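Local coordinates for mandelate racemase/muconate lactonizing enzyme, C-terminal domain protein (PDB 4DWD) that binds magnesium as a member of the mandelate racemase/muconate lactonizing branch of the enolase superfamily and may act as a hydro-lyase, at the interface of chains A and B and the interface of chains A and C. Coordinates in Å, arbitrary orientation; residue numbers count along the deposited sequence, not the author numbering. Chains: chain A/B/C, Mandelate racemase/muconate lactonizing enzyme, C-terminal domain protein.

Contact 1: the interface of chains A and B. Residues chain A 167, 227-229, 250, 252; chain B 79-80, 83-84, 86.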
loop_
_atom_site.group_PDB
_atom_site.type_symbol
_atom_site.label_atom_id
_atom_site.label_comp_id
_atom_site.label_asym_id
_atom_site.label_seq_id
_atom_site.Cartn_x
_atom_site.Cartn_y
_atom_site.Cartn_z
ATOM N N ARG A 167 25.468 10.018 -20.557
ATOM C CA ARG A 167 24.652 9.211 -19.634
ATOM C C ARG A 167 25.401 8.095 -18.908
ATOM O O ARG A 167 24.822 7.429 -18.041
ATOM C CB ARG A 167 23.396 8.659 -20.314
ATOM C CG ARG A 167 22.312 9.709 -20.516
ATOM C CD ARG A 167 21.121 9.055 -21.182
ATOM N NE ARG A 167 20.322 8.268 -20.249
ATOM C CZ ARG A 167 19.170 7.687 -20.580
ATOM N NH1 ARG A 167 18.711 7.808 -21.815
ATOM N NH2 ARG A 167 18.452 7.027 -19.686
ATOM N N GLN A 227 17.869 8.455 -14.668
ATOM C CA GLN A 227 17.901 7.556 -15.833
ATOM C C GLN A 227 16.495 7.031 -16.129
ATOM O O GLN A 227 15.765 6.616 -15.218
ATOM C CB GLN A 227 18.853 6.375 -15.587
ATOM C CG GLN A 227 20.289 6.777 -15.284
ATOM C CD GLN A 227 21.064 7.270 -16.484
ATOM O OE1 GLN A 227 20.613 7.176 -17.628
ATOM N NE2 GLN A 227 22.268 7.788 -16.228
ATOM N N HIS A 228 16.112 7.034 -17.407
ATOM C CA HIS A 228 14.733 6.683 -17.765
ATOM C C HIS A 228 14.356 5.277 -17.381
ATOM O O HIS A 228 13.169 4.992 -17.167
ATOM C CB HIS A 228 14.507 6.888 -19.263
ATOM C CG HIS A 228 14.837 5.674 -20.087
ATOM N ND1 HIS A 228 16.116 5.327 -20.415
ATOM C CD2 HIS A 228 14.009 4.686 -20.605
ATOM C CE1 HIS A 228 16.083 4.179 -21.124
ATOM N NE2 HIS A 228 14.797 3.784 -21.224
ATOM N N TYR A 229 15.357 4.397 -17.289
ATOM C CA TYR A 229 15.073 3.029 -16.933
ATOM C C TYR A 229 14.582 2.846 -15.498
ATOM O O TYR A 229 13.952 1.846 -15.200
ATOM C CB TYR A 229 16.223 2.077 -17.316
ATOM C CG TYR A 229 17.640 2.567 -17.140
ATOM C CD1 TYR A 229 18.255 2.562 -15.883
ATOM C CD2 TYR A 229 18.406 2.944 -18.239
ATOM C CE1 TYR A 229 19.571 2.967 -15.722
ATOM C CE2 TYR A 229 19.722 3.357 -18.088
ATOM C CZ TYR A 229 20.299 3.361 -16.832
ATOM O OH TYR A 229 21.604 3.760 -16.668
ATOM N N GLN A 250 11.317 8.742 -23.488
ATOM C CA GLN A 250 11.877 7.401 -23.704
ATOM C C GLN A 250 10.936 6.310 -23.220
ATOM O O GLN A 250 11.387 5.290 -22.693
ATOM C CB GLN A 250 13.233 7.275 -23.017
ATOM C CG GLN A 250 14.263 8.221 -23.608
ATOM C CD GLN A 250 15.620 8.041 -22.974
ATOM O OE1 GLN A 250 16.317 7.080 -23.250
ATOM N NE2 GLN A 250 16.004 8.979 -22.127
ATOM N N TYR A 252 7.721 4.007 -24.764
ATOM C CA TYR A 252 7.410 3.628 -26.144
ATOM C C TYR A 252 6.149 2.815 -26.334
ATOM O O TYR A 252 5.816 2.468 -27.457
ATOM C CB TYR A 252 8.603 2.867 -26.775
ATOM C CG TYR A 252 9.918 3.618 -26.698
ATOM C CD1 TYR A 252 10.247 4.586 -27.646
ATOM C CD2 TYR A 252 10.838 3.366 -25.664
ATOM C CE1 TYR A 252 11.449 5.278 -27.579
ATOM C CE2 TYR A 252 12.048 4.064 -25.587
ATOM C CZ TYR A 252 12.350 5.014 -26.562
ATOM O OH TYR A 252 13.535 5.731 -26.510
HETATM N N MSE B 79 25.747 0.440 -24.486
HETATM C CA MSE B 79 24.320 0.471 -24.111
HETATM C C MSE B 79 23.892 1.892 -23.997
HETATM O O MSE B 79 22.811 2.248 -24.445
HETATM C CB MSE B 79 23.931 -0.292 -22.805
HETATM C CG MSE B 79 23.220 0.467 -21.600
HETATM SE SE MSE B 79 21.467 1.301 -22.050
HETATM C CE MSE B 79 21.625 3.053 -21.175
ATOM N N HIS B 80 24.712 2.741 -23.413
ATOM C CA HIS B 80 24.289 4.120 -23.272
ATOM C C HIS B 80 24.289 4.890 -24.572
ATOM O O HIS B 80 23.427 5.739 -24.781
ATOM C CB HIS B 80 25.000 4.773 -22.085
ATOM C CG HIS B 80 24.472 4.266 -20.747
ATOM N ND1 HIS B 80 24.810 3.058 -20.252
ATOM C CD2 HIS B 80 23.532 4.802 -19.857
ATOM C CE1 HIS B 80 24.154 2.838 -19.093
ATOM N NE2 HIS B 80 23.366 3.900 -18.854
ATOM N N VAL B 83 20.965 3.752 -26.268
ATOM C CA VAL B 83 19.776 3.720 -25.418
ATOM C C VAL B 83 18.524 4.179 -26.168
ATOM O O VAL B 83 17.440 3.645 -25.952
ATOM C CB VAL B 83 20.009 4.527 -24.109
ATOM C CG1 VAL B 83 20.181 6.011 -24.398
ATOM C CG2 VAL B 83 18.893 4.293 -23.093
ATOM N N LYS B 84 18.679 5.135 -27.084
ATOM C CA LYS B 84 17.518 5.681 -27.790
ATOM C C LYS B 84 17.040 4.780 -28.921
ATOM O O LYS B 84 16.075 5.116 -29.598
ATOM C CB LYS B 84 17.787 7.107 -28.292
ATOM C CG LYS B 84 18.243 8.110 -27.232
ATOM C CD LYS B 84 17.056 8.886 -26.696
ATOM C CE LYS B 84 17.468 10.038 -25.795
ATOM N NZ LYS B 84 16.612 11.235 -26.020
ATOM N N GLY B 86 15.914 1.965 -27.979
ATOM C CA GLY B 86 14.942 1.234 -27.187
ATOM C C GLY B 86 15.386 1.240 -25.732
ATOM O O GLY B 86 14.885 2.028 -24.939
HETATM O O HOH W 1 15.212 5.014 -24.614
HETATM O O HOH W 2 13.588 1.576 -22.581
HETATM O O HOH W 3 14.073 6.997 -29.266
#

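Contact 2: the interface of chains A and B. Residues chain A 45, 85, 88-90, 252; chain B 54, 84-86, 88, 90.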
loop_
_atom_site.group_PDB
_atom_site.type_symbol
_atom_site.label_atom_id
_atom_site.label_comp_id
_atom_site.label_asym_id
_atom_site.label_seq_id
_atom_site.Cartn_x
_atom_site.Cartn_y
_atom_site.Cartn_z
HETATM N N MSE A 45 17.242 8.270 -34.510
HETATM C CA MSE A 45 18.262 7.857 -33.545
HETATM C C MSE A 45 19.344 7.093 -34.263
HETATM O O MSE A 45 19.084 6.066 -34.921
HETATM C CB MSE A 45 17.595 7.046 -32.439
HETATM C CG MSE A 45 16.467 7.822 -31.749
HETATM SE SE MSE A 45 17.052 9.470 -30.846
HETATM C CE MSE A 45 16.809 10.802 -32.270
ATOM N N LEU A 85 10.905 -7.854 -31.458
ATOM C CA LEU A 85 11.975 -6.879 -31.741
ATOM C C LEU A 85 12.105 -5.851 -30.626
ATOM O O LEU A 85 12.934 -4.945 -30.708
ATOM C CB LEU A 85 11.715 -6.161 -33.078
ATOM C CG LEU A 85 11.704 -7.077 -34.307
ATOM C CD1 LEU A 85 11.483 -6.229 -35.551
ATOM C CD2 LEU A 85 12.981 -7.909 -34.435
ATOM N N GLU A 88 10.113 -1.631 -28.230
ATOM C CA GLU A 88 10.499 -0.255 -27.865
ATOM C C GLU A 88 11.625 0.285 -28.717
ATOM O O GLU A 88 12.633 -0.394 -28.933
ATOM C CB GLU A 88 10.956 -0.173 -26.418
ATOM C CG GLU A 88 9.881 -0.480 -25.387
ATOM C CD GLU A 88 9.801 -1.951 -24.996
ATOM O OE1 GLU A 88 10.189 -2.812 -25.799
ATOM O OE2 GLU A 88 9.332 -2.241 -23.873
ATOM N N GLY A 89 11.457 1.529 -29.160
ATOM C CA GLY A 89 12.529 2.246 -29.842
ATOM C C GLY A 89 12.455 2.005 -31.341
ATOM O O GLY A 89 11.602 2.569 -32.044
ATOM N N ILE A 90 13.359 1.164 -31.834
ATOM C CA ILE A 90 13.456 0.913 -33.272
ATOM C C ILE A 90 12.125 0.499 -33.927
ATOM O O ILE A 90 11.706 1.095 -34.919
ATOM C CB ILE A 90 14.557 -0.124 -33.578
ATOM C CG1 ILE A 90 15.944 0.466 -33.304
ATOM C CG2 ILE A 90 14.500 -0.573 -35.031
ATOM C CD1 ILE A 90 16.994 -0.618 -33.143
ATOM N N TYR A 252 7.721 4.007 -24.764
ATOM C CA TYR A 252 7.410 3.628 -26.144
ATOM C C TYR A 252 6.149 2.815 -26.334
ATOM O O TYR A 252 5.816 2.468 -27.457
ATOM C CB TYR A 252 8.603 2.867 -26.775
ATOM C CG TYR A 252 9.918 3.618 -26.698
ATOM C CD1 TYR A 252 10.247 4.586 -27.646
ATOM C CD2 TYR A 252 10.838 3.366 -25.664
ATOM C CE1 TYR A 252 11.449 5.278 -27.579
ATOM C CE2 TYR A 252 12.048 4.064 -25.587
ATOM C CZ TYR A 252 12.350 5.014 -26.562
ATOM O OH TYR A 252 13.535 5.731 -26.510
ATOM N N VAL B 54 22.704 -3.418 -36.241
ATOM C CA VAL B 54 23.166 -2.587 -35.132
ATOM C C VAL B 54 24.596 -2.980 -34.749
ATOM O O VAL B 54 25.438 -2.115 -34.502
ATOM C CB VAL B 54 22.179 -2.660 -33.944
ATOM C CG1 VAL B 54 22.793 -2.052 -32.691
ATOM C CG2 VAL B 54 20.876 -1.945 -34.285
ATOM N N LYS B 84 18.679 5.135 -27.084
ATOM C CA LYS B 84 17.518 5.681 -27.790
ATOM C C LYS B 84 17.040 4.780 -28.921
ATOM O O LYS B 84 16.075 5.116 -29.598
ATOM C CB LYS B 84 17.787 7.107 -28.292
ATOM C CG LYS B 84 18.243 8.110 -27.232
ATOM C CD LYS B 84 17.056 8.886 -26.696
ATOM C CE LYS B 84 17.468 10.038 -25.795
ATOM N NZ LYS B 84 16.612 11.235 -26.020
ATOM N N LEU B 85 17.690 3.622 -29.085
ATOM C CA LEU B 85 17.178 2.558 -29.959
ATOM C C LEU B 85 16.173 1.664 -29.249
ATOM O O LEU B 85 15.643 0.723 -29.843
ATOM C CB LEU B 85 18.318 1.713 -30.560
ATOM C CG LEU B 85 19.346 2.457 -31.414
ATOM C CD1 LEU B 85 20.383 1.469 -31.929
ATOM C CD2 LEU B 85 18.673 3.216 -32.559
ATOM N N GLY B 86 15.914 1.965 -27.979
ATOM C CA GLY B 86 14.942 1.234 -27.187
ATOM C C GLY B 86 15.386 1.240 -25.732
ATOM O O GLY B 86 14.885 2.028 -24.939
ATOM N N GLU B 88 15.350 -2.137 -25.704
ATOM C CA GLU B 88 14.735 -3.466 -25.603
ATOM C C GLU B 88 14.685 -4.177 -26.942
ATOM O O GLU B 88 14.287 -3.600 -27.960
ATOM C CB GLU B 88 13.295 -3.370 -25.100
ATOM C CG GLU B 88 13.124 -2.894 -23.660
ATOM C CD GLU B 88 12.941 -1.394 -23.557
ATOM O OE1 GLU B 88 13.462 -0.649 -24.422
ATOM O OE2 GLU B 88 12.279 -0.949 -22.590
ATOM N N ILE B 90 15.936 -5.455 -30.120
ATOM C CA ILE B 90 16.983 -5.416 -31.137
ATOM C C ILE B 90 18.360 -5.036 -30.576
ATOM O O ILE B 90 19.358 -5.738 -30.800
ATOM C CB ILE B 90 16.583 -4.456 -32.271
ATOM C CG1 ILE B 90 15.435 -5.069 -33.090
ATOM C CG2 ILE B 90 17.775 -4.189 -33.191
ATOM C CD1 ILE B 90 14.677 -4.071 -33.946
HETATM O O HOH W 4 15.212 5.014 -24.614
HETATM O O HOH W 5 14.073 6.997 -29.266
#

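Contact 3: the interface of chains A and C. Residues chain A 119, 121-122, 317; chain C 73, 76-77.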
loop_
_atom_site.group_PDB
_atom_site.type_symbol
_atom_site.label_atom_id
_atom_site.label_comp_id
_atom_site.label_asym_id
_atom_site.label_seq_id
_atom_site.Cartn_x
_atom_site.Cartn_y
_atom_site.Cartn_z
ATOM N N GLY A 119 -11.593 15.167 -35.019
ATOM C CA GLY A 119 -12.710 15.707 -34.264
ATOM C C GLY A 119 -12.675 17.196 -34.001
ATOM O O GLY A 119 -13.519 17.706 -33.269
ATOM N N ALA A 121 -10.280 21.187 -33.819
ATOM C CA ALA A 121 -9.210 21.849 -33.093
ATOM C C ALA A 121 -9.767 22.856 -32.108
ATOM O O ALA A 121 -10.686 23.617 -32.428
ATOM C CB ALA A 121 -8.295 22.562 -34.068
ATOM N N TRP A 122 -9.169 22.876 -30.921
ATOM C CA TRP A 122 -9.381 23.941 -29.938
ATOM C C TRP A 122 -8.675 25.204 -30.328
ATOM O O TRP A 122 -9.093 26.303 -29.934
ATOM C CB TRP A 122 -8.852 23.513 -28.571
ATOM C CG TRP A 122 -9.600 22.353 -28.001
ATOM C CD1 TRP A 122 -9.313 21.002 -28.167
ATOM C CD2 TRP A 122 -10.835 22.394 -27.205
ATOM N NE1 TRP A 122 -10.249 20.231 -27.535
ATOM C CE2 TRP A 122 -11.195 21.001 -26.948
ATOM C CE3 TRP A 122 -11.645 23.413 -26.688
ATOM C CZ2 TRP A 122 -12.305 20.657 -26.185
ATOM C CZ3 TRP A 122 -12.775 23.051 -25.941
ATOM C CH2 TRP A 122 -13.087 21.704 -25.688
HETATM N N MSE A 317 -7.630 19.476 -25.380
HETATM C CA MSE A 317 -8.409 20.477 -24.626
HETATM C C MSE A 317 -7.556 21.233 -23.628
HETATM O O MSE A 317 -7.387 22.441 -23.760
HETATM C CB MSE A 317 -9.607 19.806 -23.958
HETATM C CG MSE A 317 -10.467 20.840 -23.248
HETATM SE SE MSE A 317 -12.056 19.971 -22.466
HETATM C CE MSE A 317 -11.222 18.379 -21.637
ATOM N N VAL C 73 -14.420 18.579 -30.196
ATOM C CA VAL C 73 -14.311 19.887 -29.558
ATOM C C VAL C 73 -15.703 20.378 -29.137
ATOM O O VAL C 73 -15.884 20.870 -28.027
ATOM C CB VAL C 73 -13.621 20.915 -30.467
ATOM C CG1 VAL C 73 -13.606 22.297 -29.826
ATOM C CG2 VAL C 73 -12.207 20.469 -30.772
ATOM N N ASP C 76 -16.967 18.056 -26.156
ATOM C CA ASP C 76 -16.179 18.220 -24.935
ATOM C C ASP C 76 -16.399 19.605 -24.333
ATOM O O ASP C 76 -16.420 19.747 -23.102
ATOM C CB ASP C 76 -14.686 17.933 -25.170
ATOM C CG ASP C 76 -14.412 16.470 -25.476
ATOM O OD1 ASP C 76 -15.358 15.643 -25.438
ATOM O OD2 ASP C 76 -13.239 16.148 -25.750
ATOM N N ARG C 77 -16.588 20.625 -25.181
ATOM C CA ARG C 77 -17.016 21.930 -24.662
ATOM C C ARG C 77 -18.362 21.792 -23.948
ATOM O O ARG C 77 -18.536 22.311 -22.853
ATOM C CB ARG C 77 -17.085 23.007 -25.747
ATOM C CG ARG C 77 -17.240 24.409 -25.171
ATOM C CD ARG C 77 -17.270 25.486 -26.244
ATOM N NE ARG C 77 -16.172 25.370 -27.206
ATOM C CZ ARG C 77 -14.926 25.804 -27.014
ATOM N NH1 ARG C 77 -14.027 25.647 -27.977
ATOM N NH2 ARG C 77 -14.569 26.387 -25.871
HETATM O O HOH W 6 -11.166 17.509 -26.718
#

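Contact 4: the interface of chains A and C. Residues chain A 67, 69-70; chain C 116, 119-120.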
loop_
_atom_site.group_PDB
_atom_site.type_symbol
_atom_site.label_atom_id
_atom_site.label_comp_id
_atom_site.label_asym_id
_atom_site.label_seq_id
_atom_site.Cartn_x
_atom_site.Cartn_y
_atom_site.Cartn_z
ATOM N N GLU A 67 -5.584 -1.901 -47.790
ATOM C CA GLU A 67 -6.389 -0.676 -47.835
ATOM C C GLU A 67 -5.871 0.428 -46.905
ATOM O O GLU A 67 -5.688 0.218 -45.722
ATOM C CB GLU A 67 -7.858 -0.992 -47.539
ATOM C CG GLU A 67 -8.484 -1.946 -48.545
ATOM C CD GLU A 67 -9.862 -2.404 -48.126
ATOM O OE1 GLU A 67 -10.675 -1.543 -47.737
ATOM O OE2 GLU A 67 -10.138 -3.620 -48.194
ATOM N N LEU A 69 -7.308 2.899 -45.507
ATOM C CA LEU A 69 -8.152 3.252 -44.373
ATOM C C LEU A 69 -8.039 2.268 -43.216
ATOM O O LEU A 69 -8.398 2.608 -42.092
ATOM C CB LEU A 69 -9.608 3.417 -44.811
ATOM C CG LEU A 69 -9.878 4.670 -45.647
ATOM C CD1 LEU A 69 -11.351 4.683 -46.015
ATOM C CD2 LEU A 69 -9.490 5.949 -44.914
ATOM N N ASP A 70 -7.522 1.067 -43.477
ATOM C CA ASP A 70 -7.390 0.048 -42.427
ATOM C C ASP A 70 -6.120 0.218 -41.581
ATOM O O ASP A 70 -5.584 -0.766 -41.069
ATOM C CB ASP A 70 -7.403 -1.354 -43.048
ATOM C CG ASP A 70 -8.742 -1.731 -43.645
ATOM O OD1 ASP A 70 -9.741 -1.028 -43.413
ATOM O OD2 ASP A 70 -8.787 -2.763 -44.339
ATOM N N LYS C 116 -14.533 1.995 -40.908
ATOM C CA LYS C 116 -13.434 2.364 -41.801
ATOM C C LYS C 116 -12.776 3.629 -41.282
ATOM O O LYS C 116 -11.549 3.696 -41.183
ATOM C CB LYS C 116 -13.920 2.527 -43.247
ATOM C CG LYS C 116 -14.135 1.199 -43.956
ATOM C CD LYS C 116 -12.807 0.629 -44.418
ATOM C CE LYS C 116 -12.968 -0.749 -45.033
ATOM N NZ LYS C 116 -11.657 -1.282 -45.496
ATOM N N GLY C 119 -10.357 3.214 -38.380
ATOM C CA GLY C 119 -9.076 2.571 -38.669
ATOM C C GLY C 119 -9.139 1.125 -39.113
ATOM O O GLY C 119 -8.107 0.466 -39.202
ATOM N N GLY C 120 -10.347 0.633 -39.384
ATOM C CA GLY C 120 -10.525 -0.718 -39.914
ATOM C C GLY C 120 -11.178 -1.685 -38.939
ATOM O O GLY C 120 -11.124 -1.503 -37.716
HETATM O O HOH W 7 -9.310 5.125 -41.064
HETATM O O HOH W 8 -10.717 -4.323 -45.429
#

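Contact 1: the interface of chains A and B
The phenol ring of A:Tyr229 and the imidazole of B:His80 meet edge to edge, each holding the other's polar atom in its plane, and A:Tyr229 OH lies 2.8 Å from B:His80 NE2 in a hydrogen bond. A:Gln227 CB rests over one face of the phenol, toward its rim, while the selenium of selenomethionine B:Met79 sits above the centre of the B:His80 ring, and B:Met79 CE touches A:Tyr229 CE2 at 3.6 Å. The ring of A:His228 has A:Gln250 OE1 over one face and A:Arg167 NH2 at its edge. That guanidinium organises the A side: NE and NH2 both grip A:Gln227 OE1, NH1 reaches A:Gln250 OE1, and NH2 meets A:His228 ND1 at 3.0 Å, nearly straight (166° at H). The end of helix 71-81 and the 3-10 helix 83-85 of chain B pack here on chain A loops, probably helping hold the two-fold pair together. B:Val83 CG2, anti to the backbone N (chi1 66° for CG1), packs on A:His228 CE1 at 3.4 Å, whereas CG1 approaches A:Arg167 NH1. A:Tyr252 OH holds water 1 in the plane of its ring at 2.6 Å. It also meets A:Gln250 OE1 and the carbonyls B:Val83 O and, at 3.0 Å, B:Gly86 O.

Contact 2: the interface of chains A and B
A sharp bend at chi2, 90° in A:Glu88 and 92° in B:Glu88, folds the two side chains over one another until their carboxylates stack nearly parallel, the planes 10° apart. The CD atoms of A:Glu88 and B:Glu88 are 3.5 Å apart, and each OE1 points at the other residue's CB. Two acidic groups stacked this closely may raise the pKa of one or both, though protons are not seen. Flanking them, the backbone is tied in both directions: A:Ile90 N gives a hydrogen bond to B:Leu85 O (3.1 Å), and B:Ile90 N returns one to A:Leu85 O. The isoleucine side chains cross at about a right angle, and the tip CD1 of A:Ile90 sits 3.7 Å from CG2 of B:Ile90; the same CD1 also packs on B:Leu85 CB, a pairing mirrored by B:Ile90 CD1 and A:Leu85 CB. Farther out, selenomethionine A:Met45 lays its selenium against B:Lys84 CB at 3.6 Å, and its CB nears B:Leu85 CD2. Hydrophobic tips and paired backbone bonds thus join equivalent segments around the two-fold axis, a likely core of the A–B dimer if that pair forms in solution.

Contact 3: the interface of chains A and C
A:Trp122 lies against the helix 71-81 of chain C, and its indole can be followed atom by atom. From CB the ring leaves with CG anti to the carbonyl carbon (chi1 -65°), a turn that presents one face to C:Val73. CD1 comes first, under C:Val73 CG2, a methyl that sits over the five-membered ring, 3.9 Å from its centroid, and also touches the backbone of A:Ala121. NE1 then turns to solvent-mediated contact: water 6, in the plane of the ring, is 3.0 Å from A:Trp122 NE1 and 2.7 Å from C:Asp76 OD2, a carboxylate oxygen. On the fused side, CD2 faces C:Val73 CG1, which stands over the six-membered ring in a second CH-pi contact. Above the outer rim, on the face that C:Val73 also occupies, C:Arg77 NH1 lies 3.5 Å from both CE3 and CZ3 of A:Trp122; the guanidinium is turned 64° from the indole, so that its own face receives CZ3 and no parallel stack forms. At the far end CZ2 meets C:Asp76 CB at 3.8 Å in the ring plane, while CH2 nears the helix backbone at C:Val73 O. The opposite face is backed by A:Met317 CA, leaving the indole sandwiched. A weak hydrogen bond from C:Val73 N to A:Gly119 O ties the backbones alongside. The tryptophan thus presents a flat surface to a helix of the partner subunit and probably helps assemble the larger oligomer.

Contact 4: the interface of chains A and C
C:Gly120 packs against A:Asp70 from a backbone stretch in which both it and C:Gly119 take positive phi (111° and 105°), while A:Leu69 and A:Asp70 lie in the short 3-10 helix 68-70. The side-chain contact centres on C:Lys116, whose chain bends at chi2 (-79°) and then runs straight out, carrying its ammonium between two carboxylates. C:Lys116 NZ forms a salt bridge and a short hydrogen bond of 2.5 Å with A:Glu67 OE1, approaching from above the carboxylate plane. It makes a second such pair with A:Asp70 OD1 at 2.8 Å, on the syn side and closer to the plane. The remaining oxygens are joined by water 8, which lies 2.9 Å from A:Glu67 OE2 and 2.7 Å from A:Asp70 OD2, and also meets the ammonium. This lysine–acid cluster probably helps hold chains A and C together at their two-fold interface, and may stabilise all three charges. On the other flank, water 7 links the backbone carbonyls A:Leu69 O, at 2.9 Å, and C:Lys116 O, at 2.7 Å. In the fold, A:Glu67 stands just before the 3-10 helix 68-70, which runs directly into helix 71-81, whereas C:Lys116 sits near the end of helix 114-117, at the entry to the glycine-bearing turn.

Contact 1 and contact 2 are neighbouring parts of the A–B interface, their C-alpha centres about 9 Å apart, and share A:Tyr252, B:Lys84 and B:Gly86. Contact 3 and contact 4 belong to the A–C interface, about 24 Å apart. Contact 3 lies about 34 Å from both A–B patches; contact 4 is about 34 Å from contact 1 and 27 Å from contact 2. Helix 71-81 serves both interfaces, through its end in contact 1 and its earlier turns in contact 3, while Gly119 recurs in contacts 3 and 4. Two separate two-fold interfaces can thus combine, consistent with the eight-chain deposited assembly.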